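Local coordinates for NTD biosynthesis operon protein NtdA (Bacillus subtilis subsp. subtilis, PDB 4K2M), which catalyses the reversible pyridoxal phosphate-dependent transfer of an amino group from glutamate to 3-dehydro-glucose 6-phosphate, giving kanosamine 6-phosphate on the route to the antibiotic kanosamine, at the interface of chains A and B. Residues are numbered along the deposited sequence; one frame, centred on the assembly and turned at random. Chains: chain A/B, NTD biosynthesis operon protein NtdA.

Contact 1: the interface of chains A and B. Residues chain A 153-154, 158, 388; chain B 277, 279, 285, 287.
A:Asn158, on helix 154-163, meets the chain B loop with both ends of its amide. Its OD1 accepts a hydrogen bond from the side-chain amine NZ of B:Lys287 at 2.8 Å, the two side chains coming from opposite directions. Its ND2 donates to ND1 of B:His277 at 3.2 Å, with amide and imidazole nearly coplanar, and also to the backbone O of B:His277. ND2 lies in the imidazole plane, so ND1 is probably the acceptor.

A:Gln388 uses its amide on backbone instead. NE2 gives an almost straight bond (172° at H) to O of B:Asn285, and OE1 takes N of B:Lys287 at 2.9 Å from above the carbonyl plane. A bend at chi2 (-78°) turns this amide along the loop to span both residues.

Water 1 joins N and OG of A:Ser154 to OD1 of B:Asn285; water 2 links A:Gln388 OE1 with B:Lys287 O.

Among the rings, A:Phe153 directs its CE2 rim at one face of the B:His277 imidazole, edge-to-face with planes 72° apart. B:Asn285 OD1 sits in plane at its edge, 3.2 Å from CE1. The B:Phe279 ring is held between B:Asn285 N and B:His277 CB, one over each face; its edge meets A:Phe153 CE1 and the hydroxyl of A:Ser154, CE1 to OG 3.4 Å.

The patch fastens a chain B loop beside substrate-binding A:Phe153, which probably couples dimer contact to active site.

Contact 2: the interface of chains A and B. Residues chain A 74, 246, 248; chain B 98, 100-101.
Two substrate-binding loops of a fold-type I aminotransferase meet here, flanked by the 3-10 helix 74-77 of chain A. A:Asn246 and A:Tyr248, just before the lysine that carries the cofactor as an internal aldimine in the resting enzyme, face B:Thr100 and B:Ser101; all four are substrate-binding residues. A:Tyr248 reaches across with its phenol OH, which lies 3.2 Å from the hydroxyl OG of B:Ser101, a long hydrogen bond whose direction is not settled. Water 3 sits against the same two groups, 3.0 Å from A:Tyr248 OH and 3.0 Å from B:Ser101 OG, and it also meets the backbone O of B:Ser101. The water therefore ties the tyrosine to both the side chain and the backbone of one serine. With OG between its backbone N and carbonyl carbon (chi1 51°), B:Ser101 can offer its hydroxyl and its carbonyl to this one water. The hydroxyl OG1 of B:Thr100 stands farther off, 3.6 Å from the phenol oxygen of A:Tyr248, and its link to the water is weak.

Within chain A, the amide of A:Asn246 helps set the tyrosine's backbone: its OD1 accepts a hydrogen bond from A:Tyr248 N at 2.8 Å, the donor lying well above the carbonyl plane.

The apolar part is small. A:Val74 lays its CG2 methyl against CG of B:Lys98 at 3.7 Å, the two side chains crossing at about a right angle, while the lysine runs on extended past the methyl.

In the fold, A:Val74 begins the 3-10 helix 74-77, A:Asn246 and A:Tyr248 follow strand 240-244, and the chain B segment lies between 3-10 helix 94-96 and helix 103-116.

Contact 1: the interface of chains A and B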
# COMPACT_ATOMS: atom_id res chain seq x y z
N PHE A 153 17.09 4.26 7.57
CA PHE A 153 16.60 4.32 6.20
C PHE A 153 15.76 5.59 6.07
O PHE A 153 15.16 6.05 7.05
CB PHE A 153 15.76 3.08 5.92
CG PHE A 153 15.16 3.04 4.53
CD1 PHE A 153 15.98 3.07 3.40
CD2 PHE A 153 13.79 2.92 4.37
CE1 PHE A 153 15.42 3.03 2.11
CE2 PHE A 153 13.23 2.89 3.09
CZ PHE A 153 14.05 2.94 1.97
N SER A 154 15.71 6.18 4.87
CA SER A 154 15.05 7.48 4.70
C SER A 154 13.59 7.48 5.12
O SER A 154 12.99 8.53 5.34
CB SER A 154 15.17 7.95 3.24
OG SER A 154 16.52 8.19 2.89
N ASN A 158 11.14 10.50 6.57
CA ASN A 158 10.04 10.85 5.67
C ASN A 158 8.70 10.81 6.36
O ASN A 158 7.83 11.64 6.11
CB ASN A 158 10.01 9.94 4.43
CG ASN A 158 11.06 10.31 3.41
OD1 ASN A 158 11.51 11.47 3.34
ND2 ASN A 158 11.50 9.33 2.63
N GLN A 388 21.81 14.69 3.14
CA GLN A 388 21.06 14.52 1.90
C GLN A 388 21.02 15.85 1.14
O GLN A 388 20.91 16.92 1.75
CB GLN A 388 19.63 14.04 2.19
CG GLN A 388 19.52 12.61 2.74
CD GLN A 388 19.66 11.53 1.68
OE1 GLN A 388 19.99 11.82 0.52
NE2 GLN A 388 19.40 10.27 2.07
N HIS B 277 9.99 7.99 -1.52
CA HIS B 277 10.91 8.46 -0.48
C HIS B 277 11.67 9.73 -0.82
O HIS B 277 12.56 10.15 -0.07
CB HIS B 277 11.89 7.35 -0.07
CG HIS B 277 11.23 6.22 0.65
ND1 HIS B 277 10.64 6.36 1.89
CD2 HIS B 277 11.03 4.93 0.28
CE1 HIS B 277 10.12 5.20 2.26
NE2 HIS B 277 10.34 4.32 1.30
N PHE B 279 13.48 10.01 -3.36
CA PHE B 279 14.74 9.61 -3.98
C PHE B 279 14.83 10.08 -5.42
O PHE B 279 13.82 10.15 -6.14
CB PHE B 279 14.86 8.10 -4.00
CG PHE B 279 15.00 7.46 -2.64
CD1 PHE B 279 15.48 8.17 -1.55
CD2 PHE B 279 14.67 6.11 -2.49
CE1 PHE B 279 15.61 7.54 -0.30
CE2 PHE B 279 14.79 5.47 -1.25
CZ PHE B 279 15.26 6.17 -0.15
N ASN B 285 18.03 5.64 -2.00
CA ASN B 285 18.72 6.18 -0.82
C ASN B 285 19.29 7.57 -0.99
O ASN B 285 19.83 8.14 -0.04
CB ASN B 285 19.81 5.22 -0.29
CG ASN B 285 19.25 3.91 0.18
OD1 ASN B 285 18.30 3.87 0.95
ND2 ASN B 285 19.84 2.81 -0.30
N LYS B 287 18.18 11.20 -1.62
CA LYS B 287 17.02 12.08 -1.72
C LYS B 287 17.37 13.33 -2.51
O LYS B 287 18.49 13.84 -2.42
CB LYS B 287 16.50 12.44 -0.32
CG LYS B 287 15.95 11.23 0.45
CD LYS B 287 15.51 11.61 1.88
CE LYS B 287 14.43 12.68 1.84
NZ LYS B 287 13.87 12.91 3.21
O HOH W 1 17.81 5.77 2.85
O HOH W 2 21.11 13.28 -1.48

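Contact 2: the interface of chains A and B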
# COMPACT_ATOMS: atom_id res chain seq x y z
N VAL A 74 17.13 -11.83 -3.60
CA VAL A 74 15.76 -11.80 -3.09
C VAL A 74 15.00 -13.07 -3.38
O VAL A 74 14.01 -13.36 -2.70
CB VAL A 74 14.95 -10.58 -3.60
CG1 VAL A 74 15.61 -9.30 -3.14
CG2 VAL A 74 14.78 -10.62 -5.13
N ASN A 246 7.77 -5.59 5.01
CA ASN A 246 8.37 -5.59 3.68
C ASN A 246 9.08 -6.95 3.47
O ASN A 246 9.58 -7.58 4.42
CB ASN A 246 9.32 -4.38 3.57
CG ASN A 246 10.38 -4.55 2.51
OD1 ASN A 246 11.42 -5.18 2.76
ND2 ASN A 246 10.16 -3.95 1.34
N TYR A 248 11.88 -7.98 2.58
CA TYR A 248 13.27 -8.19 2.99
C TYR A 248 13.42 -8.23 4.51
O TYR A 248 14.53 -8.47 5.01
CB TYR A 248 14.19 -7.10 2.43
CG TYR A 248 13.88 -6.71 1.01
CD1 TYR A 248 13.61 -7.67 0.04
CD2 TYR A 248 13.83 -5.38 0.65
CE1 TYR A 248 13.32 -7.30 -1.27
CE2 TYR A 248 13.55 -5.00 -0.64
CZ TYR A 248 13.30 -5.95 -1.59
OH TYR A 248 13.00 -5.54 -2.88
N LYS B 98 10.47 -11.17 -5.90
CA LYS B 98 10.27 -9.74 -6.19
C LYS B 98 8.81 -9.32 -6.08
O LYS B 98 8.01 -9.56 -7.00
CB LYS B 98 10.80 -9.41 -7.58
CG LYS B 98 12.31 -9.55 -7.69
CD LYS B 98 12.83 -9.06 -9.02
CE LYS B 98 14.36 -9.11 -9.02
NZ LYS B 98 14.92 -9.00 -10.39
N THR B 100 7.75 -6.15 -4.25
CA THR B 100 7.58 -4.69 -4.18
C THR B 100 8.20 -4.07 -5.43
O THR B 100 7.49 -3.76 -6.39
CB THR B 100 8.19 -4.14 -2.89
OG1 THR B 100 9.53 -4.63 -2.75
CG2 THR B 100 7.38 -4.63 -1.69
N SER B 101 9.51 -3.89 -5.44
CA SER B 101 10.19 -3.51 -6.67
C SER B 101 10.23 -4.72 -7.60
O SER B 101 10.32 -5.86 -7.14
CB SER B 101 11.61 -3.04 -6.38
OG SER B 101 12.30 -3.99 -5.59
O HOH W 3 11.19 -6.74 -4.92

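The centres of the C-alpha atoms of contact 1 and contact 2 are about 17 Å apart, and the two share no residue. Both belong to the two-fold homodimer interface and border the active site whose lysine, in chain A, carries the cofactor in the resting enzyme; here the cofactor is an external aldimine with kanosamine 6-phosphate. Chain B supplies two separate stretches, 98-101 at contact 2 and 277-287, after helix 265-275, at contact 1. In contact 2 both chains give substrate-binding residues, so the pocket draws on both subunits. The symmetry repeats the pair, which suggests that dimerisation completes both active sites.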